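Local atomic coordinates of endo-arabinase (Bacteroides thetaiotaomicron, PDB entry 5C0P), a protein that probably hydrolyses glycosidic bonds within arabinan as a family 43 glycoside hydrolase, and carries a bound magnesium ion. Residues 188-193 with 219-224; 230-235 with 253-258. All coordinates share one frame; numbering follows the deposited sequence.

Contact 1: residues 188-193 with 219-224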
loop_
_atom_site.group_PDB
_atom_site.type_symbol
_atom_site.label_atom_id
_atom_site.label_comp_id
_atom_site.label_asym_id
_atom_site.label_seq_id
_atom_site.Cartn_x
_atom_site.Cartn_y
_atom_site.Cartn_z
ATOM N N ALA A 188 1.740 16.533 9.476
ATOM C CA ALA A 188 2.807 15.834 10.193
ATOM C C ALA A 188 4.008 16.759 10.298
ATOM O O ALA A 188 4.497 17.257 9.284
ATOM C CB ALA A 188 3.190 14.561 9.465
ATOM N N PRO A 189 4.497 16.992 11.526
ATOM C CA PRO A 189 5.572 17.969 11.722
ATOM C C PRO A 189 6.890 17.558 11.069
ATOM O O PRO A 189 7.737 18.411 10.827
ATOM C CB PRO A 189 5.758 18.000 13.240
ATOM C CG PRO A 189 4.570 17.333 13.812
ATOM C CD PRO A 189 4.006 16.425 12.793
ATOM N N TRP A 190 7.065 16.270 10.794
ATOM C CA TRP A 190 8.340 15.803 10.253
ATOM C C TRP A 190 8.427 16.015 8.746
ATOM O O TRP A 190 9.512 15.929 8.167
ATOM C CB TRP A 190 8.571 14.327 10.584
ATOM C CG TRP A 190 7.461 13.415 10.132
ATOM C CD1 TRP A 190 6.391 12.992 10.873
ATOM C CD2 TRP A 190 7.316 12.804 8.834
ATOM N NE1 TRP A 190 5.593 12.161 10.120
ATOM C CE2 TRP A 190 6.136 12.026 8.872
ATOM C CE3 TRP A 190 8.073 12.824 7.658
ATOM C CZ2 TRP A 190 5.696 11.283 7.773
ATOM C CZ3 TRP A 190 7.630 12.074 6.565
ATOM C CH2 TRP A 190 6.454 11.322 6.633
ATOM N N VAL A 191 7.292 16.310 8.122
ATOM C CA VAL A 191 7.220 16.392 6.664
ATOM C C VAL A 191 7.867 17.663 6.110
ATOM O O VAL A 191 7.652 18.761 6.626
ATOM C CB VAL A 191 5.756 16.295 6.183
ATOM C CG1 VAL A 191 5.637 16.680 4.707
ATOM C CG2 VAL A 191 5.217 14.897 6.414
ATOM N N GLY A 192 8.647 17.503 5.043
ATOM C CA GLY A 192 9.182 18.640 4.320
ATOM C C GLY A 192 8.741 18.596 2.872
ATOM O O GLY A 192 8.519 17.522 2.317
ATOM N N SER A 193 8.611 19.762 2.255
ATOM C CA SER A 193 8.205 19.817 0.856
ATOM C C SER A 193 9.322 19.412 -0.089
ATOM O O SER A 193 10.511 19.591 0.207
ATOM C CB SER A 193 7.721 21.221 0.494
ATOM O OG SER A 193 6.659 21.632 1.341
HETATM N N MSE A 219 -2.268 4.455 11.543
HETATM C CA MSE A 219 -2.023 4.506 10.107
HETATM C C MSE A 219 -0.558 4.739 9.848
HETATM O O MSE A 219 0.065 5.620 10.444
HETATM C CB MSE A 219 -2.835 5.579 9.385
HETATM C CG MSE A 219 -2.632 5.510 7.856
HETATM SE SE MSE A 219 -3.426 6.984 6.979
HETATM C CE MSE A 219 -5.258 6.373 7.157
ATOM N N LEU A 220 0.003 3.916 8.975
ATOM C CA LEU A 220 1.321 4.188 8.426
ATOM C C LEU A 220 1.147 4.847 7.069
ATOM O O LEU A 220 0.182 4.573 6.340
ATOM C CB LEU A 220 2.121 2.896 8.269
ATOM C CG LEU A 220 2.373 2.125 9.564
ATOM C CD1 LEU A 220 3.151 0.853 9.244
ATOM C CD2 LEU A 220 3.126 2.975 10.573
ATOM N N TRP A 221 2.074 5.731 6.731
ATOM C CA TRP A 221 2.086 6.359 5.418
ATOM C C TRP A 221 3.465 6.942 5.181
ATOM O O TRP A 221 4.269 7.024 6.108
ATOM C CB TRP A 221 0.990 7.431 5.312
ATOM C CG TRP A 221 1.137 8.589 6.259
ATOM C CD1 TRP A 221 0.908 8.592 7.603
ATOM C CD2 TRP A 221 1.512 9.923 5.910
ATOM N NE1 TRP A 221 1.136 9.851 8.120
ATOM C CE2 TRP A 221 1.507 10.684 7.096
ATOM C CE3 TRP A 221 1.857 10.543 4.706
ATOM C CZ2 TRP A 221 1.841 12.046 7.109
ATOM C CZ3 TRP A 221 2.189 11.891 4.720
ATOM C CH2 TRP A 221 2.173 12.627 5.913
ATOM N N SER A 222 3.748 7.340 3.944
ATOM C CA SER A 222 5.078 7.846 3.620
ATOM C C SER A 222 5.096 9.227 2.989
ATOM O O SER A 222 4.175 9.620 2.266
ATOM C CB SER A 222 5.820 6.870 2.710
ATOM O OG SER A 222 6.259 5.742 3.445
ATOM N N SER A 223 6.183 9.941 3.269
ATOM C CA SER A 223 6.475 11.239 2.681
ATOM C C SER A 223 7.966 11.491 2.823
ATOM O O SER A 223 8.717 10.591 3.183
ATOM C CB SER A 223 5.661 12.342 3.370
ATOM O OG SER A 223 5.631 13.514 2.581
ATOM N N PHE A 224 8.399 12.715 2.540
ATOM C CA PHE A 224 9.807 13.077 2.686
ATOM C C PHE A 224 10.017 13.931 3.927
ATOM O O PHE A 224 9.169 14.754 4.263
ATOM C CB PHE A 224 10.303 13.781 1.418
ATOM C CG PHE A 224 10.343 12.877 0.229
ATOM C CD1 PHE A 224 9.215 12.695 -0.563
ATOM C CD2 PHE A 224 11.490 12.151 -0.058
ATOM C CE1 PHE A 224 9.248 11.827 -1.648
ATOM C CE2 PHE A 224 11.531 11.287 -1.143
ATOM C CZ PHE A 224 10.406 11.125 -1.935
HETATM O O HOH W 1 6.879 15.607 1.138
#

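Contact 2: residues 230-235 with 253-258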
loop_
_atom_site.group_PDB
_atom_site.type_symbol
_atom_site.label_atom_id
_atom_site.label_comp_id
_atom_site.label_asym_id
_atom_site.label_seq_id
_atom_site.Cartn_x
_atom_site.Cartn_y
_atom_site.Cartn_z
ATOM N N LYS A 230 15.065 12.689 3.299
ATOM C CA LYS A 230 14.852 11.243 3.158
ATOM C C LYS A 230 13.386 10.851 3.047
ATOM O O LYS A 230 12.510 11.450 3.667
ATOM C CB LYS A 230 15.474 10.482 4.329
ATOM C CG LYS A 230 16.987 10.406 4.285
ATOM C CD LYS A 230 17.525 9.698 5.514
ATOM C CE LYS A 230 19.037 9.598 5.466
ATOM N NZ LYS A 230 19.589 9.141 6.768
ATOM N N TYR A 231 13.125 9.813 2.261
ATOM C CA TYR A 231 11.822 9.181 2.248
ATOM C C TYR A 231 11.686 8.498 3.596
ATOM O O TYR A 231 12.690 8.040 4.168
ATOM C CB TYR A 231 11.805 8.143 1.139
ATOM C CG TYR A 231 10.453 7.625 0.701
ATOM C CD1 TYR A 231 9.401 8.486 0.412
ATOM C CD2 TYR A 231 10.253 6.259 0.521
ATOM C CE1 TYR A 231 8.169 7.984 -0.029
ATOM C CE2 TYR A 231 9.044 5.752 0.076
ATOM C CZ TYR A 231 8.006 6.614 -0.183
ATOM O OH TYR A 231 6.813 6.102 -0.636
ATOM N N ALA A 232 10.470 8.429 4.122
ATOM C CA ALA A 232 10.287 7.904 5.471
ATOM C C ALA A 232 8.897 7.370 5.699
ATOM O O ALA A 232 7.976 7.613 4.904
ATOM C CB ALA A 232 10.596 8.986 6.506
ATOM N N ILE A 233 8.765 6.635 6.802
ATOM C CA ILE A 233 7.486 6.119 7.266
ATOM C C ILE A 233 7.048 6.963 8.451
ATOM O O ILE A 233 7.800 7.116 9.436
ATOM C CB ILE A 233 7.623 4.666 7.754
ATOM C CG1 ILE A 233 8.291 3.796 6.679
ATOM C CG2 ILE A 233 6.257 4.116 8.163
ATOM C CD1 ILE A 233 8.809 2.463 7.225
ATOM N N GLY A 234 5.851 7.534 8.347
ATOM C CA GLY A 234 5.255 8.241 9.463
ATOM C C GLY A 234 4.092 7.434 10.001
ATOM O O GLY A 234 3.594 6.503 9.339
ATOM N N GLN A 235 3.672 7.756 11.215
ATOM C CA GLN A 235 2.495 7.107 11.772
ATOM C C GLN A 235 1.542 8.142 12.346
ATOM O O GLN A 235 1.957 9.231 12.752
ATOM C CB GLN A 235 2.878 6.068 12.838
ATOM C CG GLN A 235 3.468 6.642 14.111
ATOM C CD GLN A 235 3.816 5.565 15.128
ATOM O OE1 GLN A 235 3.127 4.543 15.233
ATOM N NE2 GLN A 235 4.888 5.788 15.879
ATOM N N THR A 253 9.541 10.145 12.551
ATOM C CA THR A 253 9.379 9.026 11.629
ATOM C C THR A 253 9.842 7.731 12.287
ATOM O O THR A 253 10.603 7.758 13.257
ATOM C CB THR A 253 10.140 9.243 10.303
ATOM O OG1 THR A 253 11.546 9.326 10.552
ATOM C CG2 THR A 253 9.681 10.526 9.630
ATOM N N LEU A 254 9.377 6.602 11.766
ATOM C CA LEU A 254 9.789 5.308 12.300
ATOM C C LEU A 254 11.245 5.012 11.966
ATOM O O LEU A 254 11.911 4.263 12.678
ATOM C CB LEU A 254 8.926 4.186 11.732
ATOM C CG LEU A 254 7.623 3.805 12.432
ATOM C CD1 LEU A 254 6.662 4.961 12.493
ATOM C CD2 LEU A 254 6.995 2.626 11.723
ATOM N N ASN A 255 11.726 5.590 10.867
ATOM C CA ASN A 255 12.985 5.158 10.267
ATOM C C ASN A 255 13.821 6.314 9.732
ATOM O O ASN A 255 13.290 7.398 9.466
ATOM C CB ASN A 255 12.694 4.170 9.131
ATOM C CG ASN A 255 11.847 4.784 8.026
ATOM O OD1 ASN A 255 10.939 5.587 8.282
ATOM N ND2 ASN A 255 12.147 4.419 6.788
ATOM N N SER A 256 15.122 6.073 9.568
ATOM C CA SER A 256 16.043 7.061 9.030
ATOM C C SER A 256 16.882 6.469 7.913
ATOM O O SER A 256 17.957 6.984 7.597
ATOM C CB SER A 256 16.960 7.589 10.130
ATOM O OG SER A 256 16.227 8.375 11.050
ATOM N N ASP A 257 16.386 5.394 7.309
ATOM C CA ASP A 257 17.130 4.705 6.264
ATOM C C ASP A 257 16.675 5.024 4.831
ATOM O O ASP A 257 16.996 4.277 3.903
ATOM C CB ASP A 257 17.107 3.188 6.503
ATOM C CG ASP A 257 15.707 2.625 6.587
ATOM O OD1 ASP A 257 14.742 3.378 6.351
ATOM O OD2 ASP A 257 15.582 1.410 6.877
ATOM N N ASP A 258 15.956 6.136 4.661
ATOM C CA ASP A 258 15.476 6.574 3.344
ATOM C C ASP A 258 14.521 5.537 2.769
ATOM O O ASP A 258 14.422 5.372 1.557
ATOM C CB ASP A 258 16.663 6.836 2.391
ATOM C CG ASP A 258 16.258 7.554 1.113
ATOM O OD1 ASP A 258 15.444 8.489 1.192
ATOM O OD2 ASP A 258 16.773 7.187 0.023
HETATM O O HOH W 2 14.038 7.508 6.446
#

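Contact 1: residues 188-193 with 219-224
The backbones of G192 and F224 meet through one nearly straight hydrogen bond, G192 N to F224 O at 2.9 Å, where a loop following strand 178-184 runs past the end of strand 217-224. That strand belongs to a four-stranded antiparallel sheet, one blade of the five-bladed beta-propeller of family 43 glycoside hydrolases. In the loop, a type I beta turn from A188 to V191 is closed by V191 N bonding to A188 O, and it presents three side chains to the strand. The CG of W190 sits between the backbone N and the carbonyl carbon (chi1 55°). The six-membered ring of W190 meets the strand through CH2, which lies 3.5 Å from S223 CB, and the backbone N of S223 comes in at the ring's edge, in plane. The indoles of W190 and W221 slide past each other in opposite directions, their planes at 42°: W190 CZ2 stands over a W221 face, offset toward the rim, 4.0 Å from W221 CZ2. A188 CB comes up to the edge of the W221 ring near its plane, 3.7 Å from CZ2, while V191 CG2 touches W221 CH2 and also lies above a face of the W190 ring. W221 is fixed at its other end by the bond from NE1 to Q249 OE1. An alanine in place of W190 would probably leave S223 CB and the W221 face without their aromatic neighbour, opening a gap beneath the turn. S223 OG bonds to V203 O outside the contact, and it also accepts a bond from a water that donates a second one to G192 O, each 2.8 Å long.

Contact 2: residues 230-235 with 253-258
I233 uses both its backbone N and O toward the loop 253-258, the O meeting L254 N and the N meeting the side chain of N255, along strand 231-238 of a four-stranded antiparallel propeller blade. L254 N donates to I233 O at 2.9 Å, nearly along the C=O axis. I233 N gives its hydrogen to N255 OD1 at 2.8 Å, in the carboxamide plane and on a lone pair; the amide is held at its other end by ND2, which donates to D257 OD1 and to G259 O. Nearer the start of the strand, Y231 N bonds to D258 OD1, whose companion OD2 accepts from N280 N. A water donates to Y231 O and N255 O and accepts from D258 N, bridging strand and loop. Within the loop, T253 OG1 donates to N255 O at 2.8 Å and is also bonded to R225 NH1.

Among charged groups, K230 stretches its extended chain across D258 and brings NZ to S256 O at 2.8 Å. K230 NZ thus meets a carbonyl, and D258 OD1 lies 7.0 Å from K230 NZ, so the two opposite charges are not in contact.

Packing contacts complete the account. I233 CG2 touches L254 CD2, and its CG1 and CD1 pack against the N255 amide. L254 CD1 reaches the side chain of Q235, which it crosses at about a right angle. A232 CB meets T253 CG2 at 3.6 Å.

Overall arrangement
Both contacts serve the same blade: strands 217-224 and 231-238 are neighbours in its sheet, joined by probable hydrogen bonds between W221 O and G234 N and between S223 O and A232 N. Contact 1 is the more buried and mainly aromatic, with a single direct hydrogen bond between its segments. Contact 2 is only partly buried as a whole, yet its two segments bury more surface against each other, and it relies on four direct hydrogen bonds. The two also meet through side chains, W190 CD2 packing on T253 CG2 at 3.4 Å. Each lies near the metal-binding H261, which S222 and Y231 approach from adjacent strands.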